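Local coordinates for extracellular endo-alpha-(1->5)-L-arabinanase 1 (Bacillus subtilis, PDB 1UV4), which cleaves internal alpha-(1->5)-L-arabinofuranosyl linkages of linear and branched arabinan as a calcium-binding family 43 glycoside hydrolase, contributing to breakdown of the plant cell wall, at residues G149-G154 and G181-A186; S153-T158 and S173-P178. All coordinates share one frame; numbering follows the deposited sequence.

Interaction 1: residues G149-G154 and G181-A186; sequences GSFWSG and GGALEA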
ATOM      1  N   GLY A 149       7.314   3.720  -0.480  1.00 14.55           N
ATOM      2  CA  GLY A 149       7.942   4.656   0.448  1.00 13.93           C
ATOM      3  C   GLY A 149       7.186   4.938   1.726  1.00 13.31           C
ATOM      4  O   GLY A 149       5.992   4.709   1.858  1.00 14.16           O
ATOM      5  N   SER A 150       7.922   5.503   2.676  1.00 13.00           N
ATOM      6  CA  SER A 150       7.452   5.900   3.986  1.00 13.68           C
ATOM      7  C   SER A 150       8.526   6.742   4.648  1.00 12.71           C
ATOM      8  O   SER A 150       9.639   6.255   4.887  1.00 14.47           O
ATOM      9  CB  SER A 150       7.200   4.673   4.829  1.00 12.02           C
ATOM     10  OG  SER A 150       6.749   5.013   6.130  1.00 13.52           O
ATOM     11  N   PHE A 151       8.187   7.979   4.956  1.00 12.61           N
ATOM     12  CA  PHE A 151       9.068   8.903   5.689  1.00 12.94           C
ATOM     13  C   PHE A 151      10.340   9.199   4.902  1.00 12.30           C
ATOM     14  O   PHE A 151      10.415   8.925   3.697  1.00 13.35           O
ATOM     15  CB  PHE A 151       9.295   8.435   7.150  1.00 11.70           C
ATOM     16  CG  PHE A 151       8.184   8.811   8.068  1.00 12.57           C
ATOM     17  CD1 PHE A 151       7.018   8.076   8.119  1.00 14.80           C
ATOM     18  CD2 PHE A 151       8.258   9.983   8.813  1.00 12.44           C
ATOM     19  CE1 PHE A 151       5.995   8.447   8.979  1.00 14.87           C
ATOM     20  CE2 PHE A 151       7.223  10.358   9.686  1.00 14.56           C
ATOM     21  CZ  PHE A 151       6.095   9.590   9.752  1.00 15.19           C
ATOM     22  N   TRP A 152      11.283   9.873   5.535  1.00 12.65           N
ATOM     23  CA  TRP A 152      12.468  10.382   4.839  1.00 12.17           C
ATOM     24  C   TRP A 152      12.024  11.235   3.644  1.00 12.20           C
ATOM     25  O   TRP A 152      11.155  12.080   3.875  1.00 12.21           O
ATOM     26  CB  TRP A 152      13.463   9.286   4.548  1.00 13.99           C
ATOM     27  CG  TRP A 152      14.101   8.711   5.802  1.00 12.62           C
ATOM     28  CD1 TRP A 152      15.254   9.134   6.412  1.00 14.26           C
ATOM     29  CD2 TRP A 152      13.585   7.656   6.631  1.00 12.55           C
ATOM     30  NE1 TRP A 152      15.496   8.390   7.556  1.00 11.77           N
ATOM     31  CE2 TRP A 152      14.499   7.457   7.677  1.00 12.51           C
ATOM     32  CE3 TRP A 152      12.462   6.813   6.563  1.00 11.43           C
ATOM     33  CZ2 TRP A 152      14.317   6.490   8.676  1.00 11.32           C
ATOM     34  CZ3 TRP A 152      12.278   5.878   7.562  1.00 14.13           C
ATOM     35  CH2 TRP A 152      13.192   5.708   8.591  1.00 12.77           C
ATOM     36  N   SER A 153      12.580  11.052   2.442  1.00 12.42           N
ATOM     37  CA  SER A 153      12.245  11.953   1.317  1.00 12.40           C
ATOM     38  C   SER A 153      10.971  11.481   0.593  1.00 13.08           C
ATOM     39  O   SER A 153      10.617  12.082  -0.436  1.00 12.95           O
ATOM     40  CB  SER A 153      13.421  12.100   0.339  1.00 11.97           C
ATOM     41  OG  SER A 153      13.647  10.948  -0.428  1.00 12.71           O
ATOM     42  N   GLY A 154      10.270  10.457   1.132  1.00 13.25           N
ATOM     43  CA  GLY A 154       8.921  10.146   0.674  1.00 14.11           C
ATOM     44  C   GLY A 154       8.748   9.021  -0.322  1.00 13.47           C
ATOM     45  O   GLY A 154       9.402   8.009  -0.288  1.00 13.27           O
ATOM     46  N   GLY A 181       8.209  16.731   8.200  1.00 14.39           N
ATOM     47  CA  GLY A 181       8.958  15.593   8.652  1.00 14.29           C
ATOM     48  C   GLY A 181       8.962  14.388   7.764  1.00 12.34           C
ATOM     49  O   GLY A 181       9.341  13.290   8.203  1.00 13.55           O
ATOM     50  N   GLY A 182       8.561  14.555   6.499  1.00 10.02           N
ATOM     51  CA  GLY A 182       8.418  13.437   5.588  1.00  9.56           C
ATOM     52  C   GLY A 182       7.305  12.501   5.977  1.00 10.76           C
ATOM     53  O   GLY A 182       7.298  11.355   5.582  1.00 11.08           O
ATOM     54  N   ALA A 183       6.293  12.998   6.689  1.00 10.01           N
ATOM     55  CA  ALA A 183       5.284  12.126   7.249  1.00 10.50           C
ATOM     56  C   ALA A 183       4.216  11.746   6.240  1.00 10.77           C
ATOM     57  O   ALA A 183       3.062  12.195   6.291  1.00 11.30           O
ATOM     58  CB  ALA A 183       4.693  12.747   8.498  1.00 11.06           C
ATOM     59  N   LEU A 184       4.612  10.912   5.294  1.00 11.36           N
ATOM     60  CA  LEU A 184       3.694  10.309   4.349  1.00 11.64           C
ATOM     61  C   LEU A 184       4.185   8.903   3.970  1.00 11.16           C
ATOM     62  O   LEU A 184       5.364   8.592   4.159  1.00 10.68           O
ATOM     63  CB  LEU A 184       3.504  11.162   3.099  1.00 11.21           C
ATOM     64  CG  LEU A 184       4.594  11.097   2.021  1.00 11.54           C
ATOM     65  CD1 LEU A 184       4.136  11.891   0.798  1.00 12.94           C
ATOM     66  CD2 LEU A 184       5.865  11.596   2.535  1.00 13.77           C
ATOM     67  N   GLU A 185       3.253   8.071   3.525  1.00 11.89           N
ATOM     68  CA  GLU A 185       3.516   6.661   3.254  1.00 12.39           C
ATOM     69  C   GLU A 185       2.465   6.076   2.342  1.00 11.95           C
ATOM     70  O   GLU A 185       1.490   6.708   2.003  1.00 12.21           O
ATOM     71  CB  GLU A 185       3.537   5.867   4.576  1.00 12.14           C
ATOM     72  CG  GLU A 185       2.186   5.814   5.287  1.00 13.59           C
ATOM     73  CD  GLU A 185       2.056   4.751   6.391  1.00 19.40           C
ATOM     74  OE1 GLU A 185       2.549   5.010   7.492  1.00 15.89           O
ATOM     75  OE2 GLU A 185       1.395   3.674   6.219  1.00 18.92           O
ATOM     76  N   ALA A 186       2.688   4.833   1.964  1.00 12.64           N
ATOM     77  CA  ALA A 186       1.574   3.973   1.501  1.00 13.35           C
ATOM     78  C   ALA A 186       0.956   4.504   0.224  1.00 12.71           C
ATOM     79  O   ALA A 186      -0.224   4.710   0.131  1.00 13.81           O
ATOM     80  CB  ALA A 186       0.528   3.803   2.594  1.00 14.94           C
TER
HETATM   81  O   HOH W   1       4.919   3.498   7.435  1.00 33.86           O
HETATM   82  O   HOH W   2      11.538  11.577   7.793  1.00 21.41           O

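Interaction 2: residues S153-T158 and S173-P178; sequences SGIKLT and SIAARP. With EDO (1,2-ethanediol), chain F.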
ATOM      1  N   SER A 153      12.580  11.052   2.442  1.00 12.42           N
ATOM      2  CA  SER A 153      12.245  11.953   1.317  1.00 12.40           C
ATOM      3  C   SER A 153      10.971  11.481   0.593  1.00 13.08           C
ATOM      4  O   SER A 153      10.617  12.082  -0.436  1.00 12.95           O
ATOM      5  CB  SER A 153      13.421  12.100   0.339  1.00 11.97           C
ATOM      6  OG  SER A 153      13.647  10.948  -0.428  1.00 12.71           O
ATOM      7  N   GLY A 154      10.270  10.457   1.132  1.00 13.25           N
ATOM      8  CA  GLY A 154       8.921  10.146   0.674  1.00 14.11           C
ATOM      9  C   GLY A 154       8.748   9.021  -0.322  1.00 13.47           C
ATOM     10  O   GLY A 154       9.402   8.009  -0.288  1.00 13.27           O
ATOM     11  N   ILE A 155       7.847   9.260  -1.267  1.00 13.44           N
ATOM     12  CA  ILE A 155       7.383   8.271  -2.228  1.00 13.33           C
ATOM     13  C   ILE A 155       8.192   8.261  -3.507  1.00 12.78           C
ATOM     14  O   ILE A 155       8.457   9.298  -4.117  1.00 13.96           O
ATOM     15  CB  ILE A 155       5.919   8.537  -2.549  1.00 12.80           C
ATOM     16  CG1 ILE A 155       5.128   8.678  -1.228  1.00 14.40           C
ATOM     17  CG2 ILE A 155       5.319   7.422  -3.424  1.00 15.01           C
ATOM     18  CD1 ILE A 155       5.164   7.560  -0.293  1.00 16.30           C
ATOM     19  N   LYS A 156       8.625   7.030  -3.839  1.00 12.57           N
ATOM     20  CA  LYS A 156       9.465   6.764  -4.998  1.00 12.48           C
ATOM     21  C   LYS A 156       8.705   5.896  -5.994  1.00 13.27           C
ATOM     22  O   LYS A 156       7.744   5.240  -5.640  1.00 13.43           O
ATOM     23  CB  LYS A 156      10.729   6.065  -4.578  1.00 14.52           C
ATOM     24  CG  LYS A 156      11.539   6.766  -3.464  1.00 14.22           C
ATOM     25  CD  LYS A 156      11.914   8.195  -3.794  1.00 14.00           C
ATOM     26  CE  LYS A 156      12.554   8.892  -2.643  1.00 12.35           C
ATOM     27  NZ  LYS A 156      12.962  10.274  -3.025  1.00 14.36           N
ATOM     28  N   LEU A 157       9.225   5.880  -7.212  1.00 13.03           N
ATOM     29  CA  LEU A 157       8.621   5.191  -8.352  1.00 13.11           C
ATOM     30  C   LEU A 157       9.702   4.641  -9.290  1.00 13.49           C
ATOM     31  O   LEU A 157      10.629   5.333  -9.610  1.00 14.20           O
ATOM     32  CB  LEU A 157       7.715   6.144  -9.104  1.00 14.36           C
ATOM     33  CG  LEU A 157       7.038   5.639 -10.363  1.00 14.00           C
ATOM     34  CD1 LEU A 157       5.937   4.683 -10.028  1.00 15.50           C
ATOM     35  CD2 LEU A 157       6.536   6.824 -11.218  1.00 16.04           C
ATOM     36  N   THR A 158       9.556   3.369  -9.676  1.00 13.94           N
ATOM     37  CA  THR A 158      10.412   2.784 -10.681  1.00 13.20           C
ATOM     38  C   THR A 158       9.553   1.989 -11.672  1.00 12.48           C
ATOM     39  O   THR A 158       8.566   1.354 -11.308  1.00 13.91           O
ATOM     40  CB  THR A 158      11.489   1.869 -10.043  1.00 13.81           C
ATOM     41  OG1 THR A 158      12.302   1.267 -11.055  1.00 13.40           O
ATOM     42  CG2 THR A 158      10.844   0.737  -9.258  1.00 15.07           C
ATOM     43  N   SER A 173      11.110  10.379  -7.873  1.00 13.66           N
ATOM     44  CA  SER A 173      10.445  10.926  -6.687  1.00 13.45           C
ATOM     45  C   SER A 173       9.110  11.516  -7.069  1.00 13.08           C
ATOM     46  O   SER A 173       9.028  12.327  -7.962  1.00 13.55           O
ATOM     47  CB  SER A 173      11.312  12.003  -6.054  1.00 12.22           C
ATOM     48  OG  SER A 173      12.542  11.449  -5.654  1.00 14.03           O
ATOM     49  N   ILE A 174       8.041  11.086  -6.384  1.00 12.02           N
ATOM     50  CA  ILE A 174       6.688  11.541  -6.760  1.00 11.89           C
ATOM     51  C   ILE A 174       5.840  12.174  -5.658  1.00 11.94           C
ATOM     52  O   ILE A 174       4.855  12.853  -5.969  1.00 12.18           O
ATOM     53  CB  ILE A 174       5.883  10.419  -7.480  1.00 13.34           C
ATOM     54  CG1 ILE A 174       5.705   9.186  -6.625  1.00 12.74           C
ATOM     55  CG2 ILE A 174       6.518  10.096  -8.837  1.00 13.72           C
ATOM     56  CD1 ILE A 174       4.755   8.153  -7.244  1.00 13.68           C
ATOM     57  N   ALA A 175       6.221  12.017  -4.379  1.00 12.44           N
ATOM     58  CA  ALA A 175       5.554  12.762  -3.304  1.00 12.16           C
ATOM     59  C   ALA A 175       6.468  12.866  -2.122  1.00 12.70           C
ATOM     60  O   ALA A 175       7.236  11.958  -1.846  1.00 13.08           O
ATOM     61  CB  ALA A 175       4.179  12.144  -2.871  1.00 12.45           C
ATOM     62  N   ALA A 176       6.417  14.019  -1.460  1.00 12.25           N
ATOM     63  CA  ALA A 176       7.265  14.269  -0.279  1.00 12.32           C
ATOM     64  C   ALA A 176       6.559  15.263   0.637  1.00 11.76           C
ATOM     65  O   ALA A 176       5.710  16.038   0.209  1.00 12.26           O
ATOM     66  CB  ALA A 176       8.598  14.837  -0.748  1.00 12.08           C
ATOM     67  N   ARG A 177       6.958  15.299   1.912  1.00 11.56           N
ATOM     68  CA  ARG A 177       6.518  16.335   2.830  1.00 12.20           C
ATOM     69  C   ARG A 177       7.728  16.950   3.520  1.00 13.29           C
ATOM     70  O   ARG A 177       7.945  16.743   4.700  1.00 12.88           O
ATOM     71  CB  ARG A 177       5.534  15.829   3.859  1.00 12.03           C
ATOM     72  CG  ARG A 177       4.253  15.234   3.257  1.00 13.16           C
ATOM     73  CD  ARG A 177       3.296  14.835   4.329  1.00 14.53           C
ATOM     74  NE  ARG A 177       2.589  15.953   4.903  1.00 14.72           N
ATOM     75  CZ  ARG A 177       1.938  15.912   6.052  1.00 14.49           C
ATOM     76  NH1 ARG A 177       1.943  14.804   6.792  1.00 14.50           N
ATOM     77  NH2 ARG A 177       1.292  16.988   6.482  1.00 17.44           N
ATOM     78  N   PRO A 178       8.484  17.750   2.763  1.00 14.89           N
ATOM     79  CA  PRO A 178       9.778  18.284   3.248  1.00 14.93           C
ATOM     80  C   PRO A 178       9.649  19.131   4.499  1.00 15.70           C
ATOM     81  O   PRO A 178      10.633  19.166   5.284  1.00 15.98           O
ATOM     82  CB  PRO A 178      10.279  19.110   2.061  1.00 16.16           C
ATOM     83  CG  PRO A 178       9.093  19.332   1.194  1.00 16.87           C
ATOM     84  CD  PRO A 178       8.197  18.190   1.386  1.00 15.75           C
TER
HETATM   85  C1  EDO F1296      15.397   9.901  -7.118  1.00 34.14           C
HETATM   86  O1  EDO F1296      14.458  10.869  -7.544  1.00 31.82           O
HETATM   87  C2  EDO F1296      14.794   9.075  -6.011  1.00 36.61           C
HETATM   88  O2  EDO F1296      15.344   9.479  -4.782  1.00 32.44           O

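Interaction 1: residues G149-G154 and G181-A186
In the substrate cleft of this five-bladed beta-propeller, Ser150 and Phe151, on the loop after strand 144-148, meet the loop 181-183 and the start of strand 184-192, the innermost strand of the next blade, which carries Glu185, the inferred proton donor. Ser150 and Glu185 face each other as a single bridged pair, their CA atoms 4.1 Å apart. The firm bond is Phe151 N to Leu184 O, 3.0 Å, almost straight at the hydrogen (169°), with the donor nearly along the C=O axis; Ala186 N to Gly149 O is weak.

Around these bonds the phenyl group lies over the incoming chain. CG stands anti to the carbonyl carbon (chi1 -82°), beside the backbone N, and the ring it carries has one face over Ala183, whose CA stands 3.8 Å from the centroid in a CH-pi contact. Ala183 CB meets CZ and CE2 at 3.7 Å, and Gly182 O covers the same face. That oxygen also receives a CA-H...O contact from Phe151 CA at 3.0 Å and accepts the Leu184 N bond of an inverse gamma turn centred on Ala183. Phe151 to Gly154 forms a type II' beta turn, and Gly182, with no side chain in the way, brings its CA to Trp152 O in a CA-H...O contact.

Two waters complete the seam. One joins Trp152 N to Gly181 O; the other meets Ser150 OG at 2.7 Å. Ser150, Phe151 and Trp152 are expected to bind substrate, as in relatives, and Asp133, inferred to tune and orient the proton donor, lies beside Glu185. Backbone bonds and one aromatic face thus hold this loop beside the inferred proton donor, while the link from Ser150 OG to the carboxylate runs through a water whose bond to Glu185 OE1 is weak.

Interaction 2: residues S153-T158 and S173-P178
Ile174 and Ile155 meet where two antiparallel strands depart from regular pairing, a worked example of the classic beta bulge: Ile174 and Ala175 both face Ile155. Ile155 N donates to Ala175 O at 2.8 Å, and Ile155 O takes the N-H of Ile174 almost straight (177°). One residue on, Lys156 and Ser173 form a non-hydrogen-bonded pair.

The side chain of Ile174 can be followed outward. At CB it branches with CG1 in the crowded position between the backbone N and the carbonyl carbon (chi1 60°). CG1 touches Ile155 CG2 at 3.7 Å, the two side chains crossing obliquely. The other branch, CG2, packs near Leu157 CD2. CD1, at the tip, sits 3.9 Å from Ile155 CG2 and 4.0 Å from Leu157 CB, and so touches both Ile155 and Leu157; the Ile174 and Leu157 side chains cross at about a right angle.

On the opposite face of the sheet from Ile155 and Ala175, Lys156 bends at chi2, which turns CD, and runs extended beyond; its NZ donates hydrogen bonds to Ser173 OG, 2.9 Å away, and to Ser153 OG, which is also bonded to Asn128 O. A molecule of 1,2-ethanediol, probably from the crystallisation liquor, spans the same pair, O2 accepting from Lys156 NZ at 3.1 Å and O1 bonded to Ser173 OG.

The contact joins strands 155-160 and 170-175 of the blade that starts at strand 135-138. Strand 144-148 borders 155-160 on its other edge, with Trp145 against Leu157, while Ile155, Ile174 and Ala175 pack onto strands 184-192 and 195-203 of the following blade.

In the fold
Coming from the N terminus, the chain leaves strand 144-148, makes the 149-154 loop and enters strand 155-160; Ser153 and Gly154 belong to both contacts. Interaction 2 closes the shorter loop, when 173-178 returns beside 153-158. Only then does 181-186 come back to 149-154, so interaction 1 closes a wider loop that encloses the return strand of interaction 2. The two meet where the chain passes between blades: Arg177 O and NH1 probably bond to Gly182 N and Ala183 O, and Leu184 CD1 packs on Ala175 CB. Interaction 2 thus pairs two strands within one blade, and interaction 1 ties it to the next at the catalytic cleft.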